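Local coordinates for fructooligosaccharide ABC transporter substrate-binding protein FusA (Streptococcus pneumoniae, PDB 5G5Y) that binds short- and long-chain fructooligosaccharides, preferring tetrasaccharides and larger, and delivers them to the membrane subunits of an ABC importer, at residues Glu192-Leu197 against Arg448-Trp453. Sequence-based numbering, arbitrary orientation.
Sequences EDFKFL and RKRAEW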
loop_
_atom_site.group_PDB
_atom_site.type_symbol
_atom_site.label_atom_id
_atom_site.label_comp_id
_atom_site.label_asym_id
_atom_site.label_seq_id
_atom_site.Cartn_x
_atom_site.Cartn_y
_atom_site.Cartn_z
ATOM N N GLU A 192 -2.716 2.793 11.565
ATOM C CA GLU A 192 -3.108 3.359 12.834
ATOM C C GLU A 192 -2.047 3.193 13.922
ATOM O O GLU A 192 -2.270 3.545 15.063
ATOM C CB GLU A 192 -4.470 2.773 13.266
ATOM C CG GLU A 192 -5.656 3.244 12.426
ATOM C CD GLU A 192 -5.700 2.701 11.026
ATOM O OE1 GLU A 192 -5.551 1.491 10.845
ATOM O OE2 GLU A 192 -5.869 3.467 10.075
ATOM N N ASP A 193 -0.867 2.710 13.567
ATOM C CA ASP A 193 0.216 2.557 14.518
ATOM C C ASP A 193 0.988 3.869 14.722
ATOM O O ASP A 193 0.998 4.709 13.835
ATOM C CB ASP A 193 1.191 1.479 14.019
ATOM C CG ASP A 193 2.214 1.101 15.077
ATOM O OD1 ASP A 193 1.768 0.810 16.213
ATOM O OD2 ASP A 193 3.452 1.179 14.850
ATOM N N PHE A 194 1.707 3.994 15.850
ATOM C CA PHE A 194 2.457 5.181 16.201
ATOM C C PHE A 194 3.870 5.275 15.604
ATOM O O PHE A 194 4.550 6.273 15.835
ATOM C CB PHE A 194 2.562 5.363 17.760
ATOM C CG PHE A 194 3.212 4.211 18.478
ATOM C CD1 PHE A 194 4.586 4.020 18.443
ATOM C CD2 PHE A 194 2.440 3.271 19.141
ATOM C CE1 PHE A 194 5.165 2.926 19.079
ATOM C CE2 PHE A 194 3.029 2.183 19.776
ATOM C CZ PHE A 194 4.393 2.026 19.763
ATOM N N LYS A 195 4.338 4.238 14.899
ATOM C CA LYS A 195 5.772 4.112 14.559
ATOM C C LYS A 195 6.299 5.287 13.697
ATOM O O LYS A 195 7.510 5.577 13.716
ATOM C CB LYS A 195 6.118 2.736 13.952
ATOM C CG LYS A 195 5.550 2.503 12.546
ATOM C CD LYS A 195 6.083 1.238 11.875
ATOM C CE LYS A 195 5.881 -0.043 12.686
ATOM N NZ LYS A 195 4.433 -0.413 12.734
ATOM N N PHE A 196 5.409 5.991 12.988
ATOM C CA PHE A 196 5.761 7.260 12.328
ATOM C C PHE A 196 6.636 8.218 13.186
ATOM O O PHE A 196 7.566 8.899 12.681
ATOM C CB PHE A 196 4.471 7.977 11.856
ATOM C CG PHE A 196 4.722 9.306 11.241
ATOM C CD1 PHE A 196 5.189 9.399 9.927
ATOM C CD2 PHE A 196 4.579 10.450 11.985
ATOM C CE1 PHE A 196 5.474 10.625 9.354
ATOM C CE2 PHE A 196 4.873 11.690 11.420
ATOM C CZ PHE A 196 5.322 11.769 10.104
ATOM N N LEU A 197 6.371 8.268 14.487
ATOM C CA LEU A 197 7.074 9.218 15.367
ATOM C C LEU A 197 8.520 8.806 15.653
ATOM O O LEU A 197 9.303 9.635 16.111
ATOM C CB LEU A 197 6.351 9.392 16.712
ATOM C CG LEU A 197 5.000 10.139 16.665
ATOM C CD1 LEU A 197 4.460 10.340 18.078
ATOM C CD2 LEU A 197 5.096 11.484 15.948
ATOM N N ARG A 448 5.491 -7.690 20.570
ATOM C CA ARG A 448 5.241 -8.044 21.972
ATOM C C ARG A 448 6.200 -7.278 22.898
ATOM O O ARG A 448 5.768 -6.677 23.873
ATOM C CB ARG A 448 5.363 -9.547 22.202
ATOM C CG ARG A 448 5.049 -9.932 23.659
ATOM C CD ARG A 448 5.075 -11.431 23.918
ATOM N NE ARG A 448 6.374 -12.091 23.770
ATOM C CZ ARG A 448 7.350 -12.137 24.685
ATOM N NH1 ARG A 448 7.262 -11.489 25.852
ATOM N NH2 ARG A 448 8.453 -12.845 24.423
ATOM N N LYS A 449 7.490 -7.272 22.578
ATOM C CA LYS A 449 8.461 -6.595 23.407
ATOM C C LYS A 449 8.209 -5.086 23.410
ATOM O O LYS A 449 8.256 -4.452 24.460
ATOM C CB LYS A 449 9.888 -6.917 22.943
ATOM C CG LYS A 449 10.261 -8.390 23.102
ATOM C CD LYS A 449 10.110 -8.918 24.521
ATOM C CE LYS A 449 10.897 -8.086 25.500
ATOM N NZ LYS A 449 10.878 -8.724 26.831
ATOM N N ARG A 450 7.888 -4.537 22.240
ATOM C CA ARG A 450 7.596 -3.125 22.127
ATOM C C ARG A 450 6.412 -2.724 23.042
ATOM O O ARG A 450 6.486 -1.705 23.747
ATOM C CB ARG A 450 7.372 -2.748 20.657
ATOM C CG ARG A 450 7.417 -1.281 20.360
ATOM C CD ARG A 450 6.897 -0.996 18.944
ATOM N NE ARG A 450 5.450 -1.123 18.827
ATOM C CZ ARG A 450 4.697 -0.612 17.842
ATOM N NH1 ARG A 450 5.237 0.068 16.840
ATOM N NH2 ARG A 450 3.384 -0.754 17.892
ATOM N N ALA A 451 5.352 -3.523 23.033
ATOM C CA ALA A 451 4.170 -3.263 23.843
ATOM C C ALA A 451 4.541 -3.369 25.336
ATOM O O ALA A 451 4.129 -2.517 26.127
ATOM C CB ALA A 451 3.062 -4.238 23.484
ATOM N N GLU A 452 5.326 -4.393 25.701
ATOM C CA GLU A 452 5.734 -4.613 27.104
ATOM C C GLU A 452 6.570 -3.488 27.611
ATOM O O GLU A 452 6.415 -3.057 28.756
ATOM C CB GLU A 452 6.567 -5.893 27.267
ATOM C CG GLU A 452 5.764 -7.165 27.140
ATOM C CD GLU A 452 6.633 -8.433 27.181
ATOM O OE1 GLU A 452 7.834 -8.350 27.566
ATOM O OE2 GLU A 452 6.088 -9.524 26.811
ATOM N N TRP A 453 7.480 -3.000 26.775
ATOM C CA TRP A 453 8.306 -1.896 27.148
ATOM C C TRP A 453 7.559 -0.619 27.369
ATOM O O TRP A 453 8.039 0.240 28.121
ATOM C CB TRP A 453 9.424 -1.676 26.147
ATOM C CG TRP A 453 10.420 -2.820 26.162
ATOM C CD1 TRP A 453 10.810 -3.585 27.224
ATOM C CD2 TRP A 453 11.161 -3.280 25.044
ATOM N NE1 TRP A 453 11.757 -4.516 26.826
ATOM C CE2 TRP A 453 12.010 -4.324 25.495
ATOM C CE3 TRP A 453 11.235 -2.879 23.713
ATOM C CZ2 TRP A 453 12.883 -4.979 24.647
ATOM C CZ3 TRP A 453 12.119 -3.544 22.864
ATOM C CH2 TRP A 453 12.936 -4.552 23.327
#
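Arg450 reaches from helix 429-455 to Asp193 in an end-on, two-pronged salt bridge that ties this long helix to the loop between strands 181-183 and 210-212 of this solute-binding protein. That loop carries the substrate-binding Asn191, whose side chain lies about 7 Å from that of Asp193. Arg450 NH2 donates to Asp193 OD1 at 2.8 Å. Arg450 NH1 donates to Asp193 OD2 at 2.9 Å in an almost straight bond. Carboxylate and guanidinium lie nearly coplanar, 16° apart, and Arg450 approaches both oxygens on their syn sides, NH2 somewhat out of the carboxylate plane. The bridge spans backbones whose nearest CA atoms, those of Lys195 and Arg450, are 10.6 Å apart. Arg450 covers that gap with a chain extended through its first two torsions and bent at the third (chi3 74°).

The ring of Phe194 makes the tight part: its CZ sits over the centre of one guanidinium face, 3.3 Å from Arg450 CZ, with the two planes inclined by 28°. Phe185 meets the same ring edge-to-face, while Tyr227 and Val231 of helix 225-239 pack on Arg450. Gly188 N and Ser187 OG add further bonds to Asp193 OD1 and Arg450 NH2, respectively. The far side of the helix is looser: Arg448 is exposed, and Lys449 pairs with Glu452 without touching 192-197.

Asp193 OD2 also closes an Asx turn, accepting Lys195 N at 3.2 Å. Lys195 NZ approaches Arg450 NH1 to 4.2 Å, a like-charge proximity probably offset by Asp193 and Asp207. The lysine chain, bent at its last two torsions, brings NZ to 2.8 Å from Asp193 OD2, above the carboxylate plane.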